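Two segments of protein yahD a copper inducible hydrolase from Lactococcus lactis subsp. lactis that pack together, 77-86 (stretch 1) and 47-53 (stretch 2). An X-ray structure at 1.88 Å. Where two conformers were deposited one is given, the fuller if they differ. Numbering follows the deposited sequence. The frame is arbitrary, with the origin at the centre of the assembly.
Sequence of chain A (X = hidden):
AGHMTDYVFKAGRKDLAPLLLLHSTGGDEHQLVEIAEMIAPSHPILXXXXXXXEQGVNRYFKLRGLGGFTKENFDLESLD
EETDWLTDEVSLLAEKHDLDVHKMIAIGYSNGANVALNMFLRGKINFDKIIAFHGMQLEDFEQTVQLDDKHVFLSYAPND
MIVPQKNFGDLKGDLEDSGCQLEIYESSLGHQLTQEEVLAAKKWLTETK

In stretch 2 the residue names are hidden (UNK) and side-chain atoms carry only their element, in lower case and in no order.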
# COMPACT_ATOMS: atom_id res chain seq x y z
N GLU A 77 -10.27 -3.36 14.91
CA GLU A 77 -10.05 -4.77 15.25
C GLU A 77 -9.82 -5.62 14.00
O GLU A 77 -8.90 -6.45 13.96
CB GLU A 77 -11.18 -5.33 16.11
CG GLU A 77 -11.06 -4.89 17.59
CD GLU A 77 -12.04 -5.60 18.54
OE1 GLU A 77 -12.71 -6.58 18.14
OE2 GLU A 77 -12.13 -5.16 19.71
N SER A 78 -10.64 -5.39 12.98
CA SER A 78 -10.49 -6.07 11.70
C SER A 78 -9.16 -5.70 11.08
O SER A 78 -8.45 -6.59 10.60
CB SER A 78 -11.63 -5.74 10.74
OG SER A 78 -11.46 -6.35 9.46
N LEU A 79 -8.84 -4.41 11.07
CA LEU A 79 -7.57 -3.94 10.51
C LEU A 79 -6.44 -4.69 11.17
O LEU A 79 -5.53 -5.17 10.51
CB LEU A 79 -7.41 -2.40 10.67
CG LEU A 79 -6.06 -1.79 10.26
CD1 LEU A 79 -5.80 -2.00 8.76
CD2 LEU A 79 -5.93 -0.32 10.68
N ASP A 80 -6.50 -4.80 12.49
CA ASP A 80 -5.40 -5.47 13.22
C ASP A 80 -5.34 -6.96 12.86
O ASP A 80 -4.25 -7.48 12.56
CB ASP A 80 -5.57 -5.25 14.74
CG ASP A 80 -4.41 -5.85 15.54
OD1 ASP A 80 -3.23 -5.65 15.15
OD2 ASP A 80 -4.73 -6.54 16.52
N GLU A 81 -6.49 -7.64 12.83
CA GLU A 81 -6.52 -9.07 12.51
C GLU A 81 -6.02 -9.35 11.08
O GLU A 81 -5.23 -10.28 10.85
CB GLU A 81 -7.92 -9.66 12.71
CG GLU A 81 -8.35 -9.69 14.18
CD GLU A 81 -9.87 -9.64 14.36
OE1 GLU A 81 -10.62 -9.95 13.40
OE2 GLU A 81 -10.33 -9.29 15.47
N GLU A 82 -6.46 -8.54 10.12
CA GLU A 82 -6.16 -8.81 8.71
C GLU A 82 -4.72 -8.45 8.40
O GLU A 82 -4.07 -9.12 7.57
CB GLU A 82 -7.10 -8.06 7.76
CG GLU A 82 -8.55 -8.55 7.85
CD GLU A 82 -8.68 -10.03 7.49
OE1 GLU A 82 -8.14 -10.49 6.46
OE2 GLU A 82 -9.31 -10.75 8.28
N THR A 83 -4.20 -7.43 9.07
CA THR A 83 -2.77 -7.12 8.88
C THR A 83 -1.83 -8.17 9.51
O THR A 83 -0.75 -8.41 8.98
CB THR A 83 -2.38 -5.70 9.26
OG1 THR A 83 -2.71 -5.45 10.63
CG2 THR A 83 -3.09 -4.67 8.32
N ASP A 84 -2.25 -8.81 10.59
CA ASP A 84 -1.50 -9.98 11.13
C ASP A 84 -1.52 -11.09 10.11
O ASP A 84 -0.48 -11.73 9.82
CB ASP A 84 -2.07 -10.48 12.44
CG ASP A 84 -1.69 -9.61 13.63
OD1 ASP A 84 -0.88 -8.66 13.49
OD2 ASP A 84 -2.23 -9.86 14.70
N TRP A 85 -2.70 -11.33 9.53
CA TRP A 85 -2.85 -12.36 8.52
C TRP A 85 -2.00 -12.06 7.29
O TRP A 85 -1.25 -12.93 6.82
CB TRP A 85 -4.32 -12.53 8.09
CG TRP A 85 -4.37 -13.45 6.89
CD1 TRP A 85 -4.26 -14.80 6.89
CD2 TRP A 85 -4.46 -13.05 5.52
NE1 TRP A 85 -4.33 -15.29 5.60
CE2 TRP A 85 -4.44 -14.23 4.74
CE3 TRP A 85 -4.59 -11.81 4.88
CZ2 TRP A 85 -4.53 -14.20 3.36
CZ3 TRP A 85 -4.68 -11.79 3.51
CH2 TRP A 85 -4.64 -12.98 2.76
N LEU A 86 -2.07 -10.81 6.81
CA LEU A 86 -1.35 -10.44 5.61
C LEU A 86 0.18 -10.49 5.80
O LEU A 86 0.88 -10.95 4.94
CB LEU A 86 -1.78 -9.05 5.10
CG LEU A 86 -1.21 -8.56 3.76
CD1 LEU A 86 -1.45 -9.53 2.63
CD2 LEU A 86 -1.81 -7.19 3.43
N UNK A 47 1.04 -10.49 -5.73
CA UNK A 47 -0.19 -9.69 -5.57
C UNK A 47 -1.21 -10.51 -4.82
O UNK A 47 -1.61 -11.55 -5.30
c UNK A 47 -0.74 -9.31 -6.96
o UNK A 47 -1.86 -8.44 -6.85
N UNK A 48 -1.64 -10.04 -3.64
CA UNK A 48 -2.50 -10.82 -2.75
C UNK A 48 -3.87 -10.12 -2.56
O UNK A 48 -3.91 -8.93 -2.21
c UNK A 48 -0.50 -11.79 -1.46
c UNK A 48 -2.79 -11.71 -0.34
c UNK A 48 0.38 -11.67 -0.20
c UNK A 48 -1.83 -11.01 -1.35
N UNK A 49 -4.97 -10.86 -2.79
CA UNK A 49 -6.32 -10.33 -2.63
C UNK A 49 -6.68 -10.18 -1.15
O UNK A 49 -6.34 -11.02 -0.34
c UNK A 49 -8.77 -10.59 -3.48
c UNK A 49 -7.37 -11.25 -3.30
n UNK A 49 -10.15 -13.77 -6.70
n UNK A 49 -9.63 -12.32 -5.00
c UNK A 49 -10.44 -13.23 -5.53
c UNK A 49 -9.84 -11.64 -3.72
n UNK A 49 -11.55 -13.59 -4.89
N UNK A 50 -7.39 -9.11 -0.82
CA UNK A 50 -7.93 -8.93 0.53
C UNK A 50 -8.95 -10.03 0.82
O UNK A 50 -9.59 -10.58 -0.09
N UNK A 51 -9.10 -10.36 2.10
CA UNK A 51 -9.97 -11.47 2.52
C UNK A 51 -11.42 -11.05 2.78
O UNK A 51 -12.28 -11.91 2.92
n UNK A 51 -7.99 -13.30 6.04
c UNK A 51 -9.42 -12.08 3.79
n UNK A 51 -7.68 -15.33 7.06
c UNK A 51 -8.01 -13.91 4.71
n UNK A 51 -7.86 -13.43 8.33
c UNK A 51 -8.16 -12.88 3.58
c UNK A 51 -7.84 -14.01 7.15
N UNK A 52 -11.68 -9.74 2.85
CA UNK A 52 -13.02 -9.18 3.09
C UNK A 52 -13.83 -9.03 1.79
O UNK A 52 -13.35 -8.45 0.82
c UNK A 52 -14.29 -7.22 4.15
c UNK A 52 -12.09 -7.99 5.16
c UNK A 52 -12.92 -7.83 3.86
c UNK A 52 -12.53 -9.11 6.10
N UNK A 53 -15.09 -9.49 1.82
CA UNK A 53 -15.92 -9.53 0.62
C UNK A 53 -17.40 -9.12 0.83
O UNK A 53 -18.27 -9.50 0.04
o UNK A 53 -16.16 -10.12 -2.22
c UNK A 53 -15.82 -10.94 0.02
c UNK A 53 -16.34 -11.03 -1.39
n UNK A 53 -16.97 -12.16 -1.70
O HOH W 1 -7.75 -9.05 4.29

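Position 47 carries two side-chain atoms, one carbon followed by one oxygen, and reaches nothing on the helix of stretch 1. A single hydroxyl on a single carbon is serine, S47. It is buried in the strand, where a small polar side chain fits, and its hydroxyl is hydrogen-bonded elsewhere in the structure.

Position 48 has four carbons, forked at the first, with one arm two carbons long. Its CA-to-CB bond points toward the helix, and the side chain meets W85 and L86. A beta-branched, wholly aliphatic side chain of this shape is isoleucine, I48. Its CG2 lies 3.8 Å from W85 CH2 and 3.9 Å from L86 CD1, so one methyl serves both neighbours. Beta-branching suits the extended strand, and the hydrocarbon surface suits a buried site.

At position 49 three carbons lead to a nitrogen and then to a carbon bearing two more nitrogens, the pattern of a guanidinium. The CA-to-CB bond points away from the helix, and the side chain stays 6.9 Å or more from it. This is arginine, R49, whose NE and NH2 are hydrogen-bonded elsewhere. Its backbone faces the contact instead: R49 O sits near the plane of the W85 ring, at its edge, 4.0 Å from W85 CH2.

Position 50 has no side-chain atoms and is therefore glycine, G50, a buried link in the loop.

Position 51 again shows three carbons, a nitrogen and a carbon with two nitrogens, but here the chain starts toward the helix and reaches E82 and W85. It is arginine, R51. Its length and planar charged end allow two interactions at once. At the guanidinium edge, NE donates to E82 OE1 at 2.8 Å and NH2 to E82 OE2 at 3.0 Å, forming a salt bridge. One face lies flat on W85, with planes 4° apart and centres 3.7 Å apart, while CD rests over the six-membered ring.

Position 52 has four carbons, forked at the first; its CA-to-CB bond is sideways, but the end of the longer, two-carbon arm comes near E82. It is isoleucine, I52, with CD1 4.2 Å from E82 CD. The two-carbon arm gives the reach and lays hydrocarbon against the glutamate side chain.

Position 53 has two carbons, the second carrying one oxygen and one nitrogen: asparagine, N53. Exposed and beyond reach of the helix, it can keep a polar amide.

The contact thus joins apolar packing at I48 to a charged, stacked cluster at R51. W85 belongs to both. A water also bridges R51 and E82, accepting from R51 N at 2.9 Å and donating to E82 OE1 at 2.6 Å, a second tie between residues already salt-bridged.

Stretch 2 (47-53) SIRGRIN
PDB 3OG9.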